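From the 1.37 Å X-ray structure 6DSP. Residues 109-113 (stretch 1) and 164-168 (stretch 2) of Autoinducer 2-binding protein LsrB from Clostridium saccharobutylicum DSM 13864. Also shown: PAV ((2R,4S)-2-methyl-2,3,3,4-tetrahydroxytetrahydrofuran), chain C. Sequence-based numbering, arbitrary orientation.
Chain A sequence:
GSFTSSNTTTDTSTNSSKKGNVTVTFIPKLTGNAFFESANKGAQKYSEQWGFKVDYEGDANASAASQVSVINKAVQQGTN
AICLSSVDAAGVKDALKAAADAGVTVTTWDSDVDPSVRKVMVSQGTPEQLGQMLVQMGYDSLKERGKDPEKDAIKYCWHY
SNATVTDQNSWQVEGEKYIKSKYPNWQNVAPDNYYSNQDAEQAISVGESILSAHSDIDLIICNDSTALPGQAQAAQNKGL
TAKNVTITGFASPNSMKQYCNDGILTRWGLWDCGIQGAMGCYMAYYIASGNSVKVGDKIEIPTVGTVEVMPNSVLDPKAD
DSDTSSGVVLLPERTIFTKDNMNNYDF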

ATOM      1  N   TRP A 109       6.303  -4.349   6.187  1.00 11.23           N
ATOM      2  CA  TRP A 109       5.932  -4.521   4.795  1.00 11.22           C
ATOM      3  C   TRP A 109       4.876  -3.478   4.498  1.00 10.79           C
ATOM      4  O   TRP A 109       4.171  -3.042   5.420  1.00 10.97           O
ATOM      5  CB  TRP A 109       5.406  -5.959   4.565  1.00 11.53           C
ATOM      6  CG  TRP A 109       4.042  -6.208   5.177  1.00 11.48           C
ATOM      7  CD1 TRP A 109       3.729  -6.248   6.524  1.00 11.65           C
ATOM      8  CD2 TRP A 109       2.809  -6.355   4.478  1.00 11.28           C
ATOM      9  NE1 TRP A 109       2.354  -6.428   6.682  1.00 12.04           N
ATOM     10  CE2 TRP A 109       1.767  -6.475   5.444  1.00 11.38           C
ATOM     11  CE3 TRP A 109       2.473  -6.388   3.124  1.00 11.72           C
ATOM     12  CZ2 TRP A 109       0.423  -6.634   5.085  1.00 12.10           C
ATOM     13  CZ3 TRP A 109       1.125  -6.556   2.767  1.00 12.82           C
ATOM     14  CH2 TRP A 109       0.122  -6.695   3.755  1.00 12.93           C
ATOM     15  N   ASP A 110       4.747  -3.104   3.216  1.00 11.09           N
ATOM     16  CA  ASP A 110       3.647  -2.258   2.732  1.00 10.90           C
ATOM     17  C   ASP A 110       3.801  -0.801   3.157  1.00 11.41           C
ATOM     18  O   ASP A 110       4.077   0.057   2.311  1.00 12.62           O
ATOM     19  CB  ASP A 110       2.292  -2.873   3.113  1.00 10.55           C
ATOM     20  CG  ASP A 110       1.121  -2.031   2.667  1.00 11.03           C
ATOM     21  OD1 ASP A 110       1.126  -1.609   1.483  1.00 11.76           O
ATOM     22  OD2 ASP A 110       0.162  -1.853   3.474  1.00 11.66           O
ATOM     23  N   SER A 111       3.682  -0.500   4.448  1.00 11.07           N
ATOM     24  CA  SER A 111       3.866   0.859   4.954  1.00 10.79           C
ATOM     25  C   SER A 111       4.854   0.840   6.114  1.00 11.08           C
ATOM     26  O   SER A 111       4.612   0.185   7.144  1.00 11.51           O
ATOM     27  CB  SER A 111       2.540   1.485   5.390  1.00 11.30           C
ATOM     28  OG  SER A 111       2.820   2.842   5.710  1.00 12.97           O
ATOM     29  N   ASP A 112       5.957   1.552   5.940  1.00 11.00           N
ATOM     30  CA  ASP A 112       7.121   1.442   6.802  1.00 11.16           C
ATOM     31  C   ASP A 112       6.945   2.249   8.094  1.00 11.77           C
ATOM     32  O   ASP A 112       5.963   2.991   8.283  1.00 12.35           O
ATOM     33  CB  ASP A 112       8.346   1.966   6.038  1.00 11.41           C
ATOM     34  CG  ASP A 112       9.656   1.288   6.447  1.00 12.12           C
ATOM     35  OD1 ASP A 112       9.715   0.489   7.424  1.00 11.78           O
ATOM     36  OD2 ASP A 112      10.652   1.576   5.764  1.00 13.62           O
ATOM     37  N   VAL A 113       7.901   2.041   9.003  1.00 11.91           N
ATOM     38  CA  VAL A 113       8.016   2.837  10.223  1.00 11.85           C
ATOM     39  C   VAL A 113       9.384   3.523  10.225  1.00 12.32           C
ATOM     40  O   VAL A 113      10.144   3.410   9.252  1.00 13.57           O
ATOM     41  CB  VAL A 113       7.832   1.966  11.489  1.00 11.94           C
ATOM     42  CG1 VAL A 113       6.491   1.298  11.449  1.00 13.13           C
ATOM     43  CG2 VAL A 113       8.956   0.922  11.571  1.00 12.95           C
TER
HETATM   44  O2  PAV C 401      -2.731   1.396  -1.457  1.00 16.29           O
HETATM   45  C2  PAV C 401      -2.723   0.292  -0.528  1.00 12.17           C
HETATM   46  C1  PAV C 401      -3.015  -1.062  -1.211  1.00 16.09           C
HETATM   47  O5  PAV C 401      -3.983   0.523   0.315  1.00 11.84           O
HETATM   48  C5  PAV C 401      -3.779  -0.098   1.510  1.00 12.63           C
HETATM   49  C4  PAV C 401      -2.305  -0.540   1.563  1.00 13.53           C
HETATM   50  O4  PAV C 401      -1.734  -0.225   2.830  1.00 12.39           O
HETATM   51  C3  PAV C 401      -1.708   0.233   0.383  1.00 12.52           C
HETATM   52  O3  PAV C 401      -0.611  -0.456  -0.151  1.00 13.45           O
HETATM   53  O13 PAV C 401      -1.349   1.535   0.788  1.00 12.53           O
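Stretch 2 (164-168) TVTDQ

Binding sites are often assembled where the first turn of a helix is set against an irregular loop, so that free backbone amides and acidic side chains gather in one place. The autoinducer 2-binding protein LsrB from Clostridium saccharobutylicum offers a compact example. Residues 164-168 run from a loop into the start of a helix, and Val165 to Asp167 lie against residues 110-112, which have no regular structure and run in roughly the opposite direction. The contact is small, burying 223 Å² over both sides, and is centred on Ser111 and Asp167, whose CA atoms are 4.8 Å apart.

Thr164 stays clear of the other stretch. The chain then passes through Val165, extended at phi/psi -56/142, which occupies the N-cap position. Its CB points sideways, yet CG2 lies 3.4 Å from Ser111 OG, an apolar flank to the serine hydroxyl.

With Thr166 the backbone turns helical (-68/-50). At the start of a helix the amides have no carbonyl from a preceding turn to bind and must find acceptors elsewhere. Here a water meets the need: Thr166 N donates to water 1 at 3.0 Å. The same water accepts from Ser111 OG at 2.9 Å and donates to Asp112 O, also at 2.9 Å, tying the helix start to two successive residues of the loop. Thr166 CB points toward stretch 1, and its OG1 comes within 3.4 Å of Asp112 O.

Asp167 makes the direct link. Its N donates to Ser111 OG at 3.1 Å, with an angle of 155°, the one direct hydrogen bond between the stretches. Ser111, with its CB directed toward the helix start and chi1 in t, thus receives the amide of Asp167 and reaches that of Thr166 through water. Asp167 CB also packs 3.4 Å from Asp110 O. Within its own stretch, Asp167 OD1 accepts a weak hydrogen bond from Gln168 N at 2.8 Å.

The closest side-chain approach of the two aspartates, Asp110 OD1 to Asp167 OD2 at 3.5 Å, brings together two acceptors of like charge. The ligand supplies donors to both: PAV O3 donates to Asp110 OD1 at 2.6 Å and PAV O13 to Asp167 OD2 at 2.7 Å, while PAV O4 donates to Asp110 OD2 at 2.6 Å.

Gln168, finally, does not touch stretch 1, but its extended side chain joins the same site, NE2 donating to PAV O13 at 2.9 Å in a nearly straight hydrogen bond. O13 therefore gives to one helix residue and receives from the next.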

ATOM      1  N   THR A 164      -1.083  10.861   7.757  1.00 13.02           N
ATOM      2  CA  THR A 164       0.222  10.554   8.359  1.00 13.56           C
ATOM      3  C   THR A 164       0.831   9.236   7.922  1.00 12.67           C
ATOM      4  O   THR A 164       2.037   9.088   8.068  1.00 14.03           O
ATOM      5  CB  THR A 164       0.170  10.580   9.891  1.00 15.90           C
ATOM      6  OG1 THR A 164      -0.633   9.497  10.355  1.00 16.92           O
ATOM      7  CG2 THR A 164      -0.389  11.898  10.379  1.00 17.48           C
ATOM      8  N   VAL A 165       0.053   8.285   7.400  1.00 11.99           N
ATOM      9  CA  VAL A 165       0.622   6.994   7.068  1.00 11.74           C
ATOM     10  C   VAL A 165       1.810   7.151   6.112  1.00 11.84           C
ATOM     11  O   VAL A 165       1.777   7.953   5.171  1.00 12.16           O
ATOM     12  CB  VAL A 165      -0.494   6.084   6.506  1.00 11.65           C
ATOM     13  CG1 VAL A 165      -1.054   6.588   5.182  1.00 12.10           C
ATOM     14  CG2 VAL A 165       0.000   4.649   6.394  1.00 11.41           C
ATOM     15  N   THR A 166       2.841   6.340   6.288  1.00 11.66           N
ATOM     16  CA  THR A 166       4.071   6.542   5.525  1.00 11.53           C
ATOM     17  C   THR A 166       3.894   6.253   4.037  1.00 11.63           C
ATOM     18  O   THR A 166       4.289   7.077   3.203  1.00 12.84           O
ATOM     19  CB  THR A 166       5.186   5.721   6.136  1.00 12.61           C
ATOM     20  OG1 THR A 166       5.367   6.188   7.468  1.00 14.05           O
ATOM     21  CG2 THR A 166       6.457   5.855   5.353  1.00 12.94           C
ATOM     22  N   ASP A 167       3.327   5.098   3.661  1.00 11.50           N
ATOM     23  CA  ASP A 167       3.353   4.734   2.251  1.00 11.44           C
ATOM     24  C   ASP A 167       2.552   5.709   1.385  1.00 11.65           C
ATOM     25  O   ASP A 167       3.087   6.330   0.444  1.00 12.50           O
ATOM     26  CB  ASP A 167       2.963   3.261   2.011  1.00 11.57           C
ATOM     27  CG  ASP A 167       1.526   2.897   2.393  1.00 11.93           C
ATOM     28  OD1 ASP A 167       0.864   3.591   3.191  1.00 11.91           O
ATOM     29  OD2 ASP A 167       1.095   1.845   1.871  1.00 12.85           O
ATOM     30  N   GLN A 168       1.285   5.890   1.708  1.00 10.87           N
ATOM     31  CA  GLN A 168       0.398   6.607   0.812  1.00 11.27           C
ATOM     32  C   GLN A 168       0.756   8.082   0.731  1.00 11.86           C
ATOM     33  O   GLN A 168       0.625   8.683  -0.347  1.00 12.56           O
ATOM     34  CB  GLN A 168      -1.040   6.401   1.243  1.00 11.55           C
ATOM     35  CG  GLN A 168      -1.499   4.973   1.144  1.00 11.67           C
ATOM     36  CD  GLN A 168      -2.882   4.740   1.652  1.00 11.27           C
ATOM     37  OE1 GLN A 168      -3.647   5.681   1.963  1.00 10.81           O
ATOM     38  NE2 GLN A 168      -3.237   3.455   1.749  1.00 11.53           N
TER
HETATM   39  O   HOH W   1       3.299   4.078   8.245  1.00 15.47           O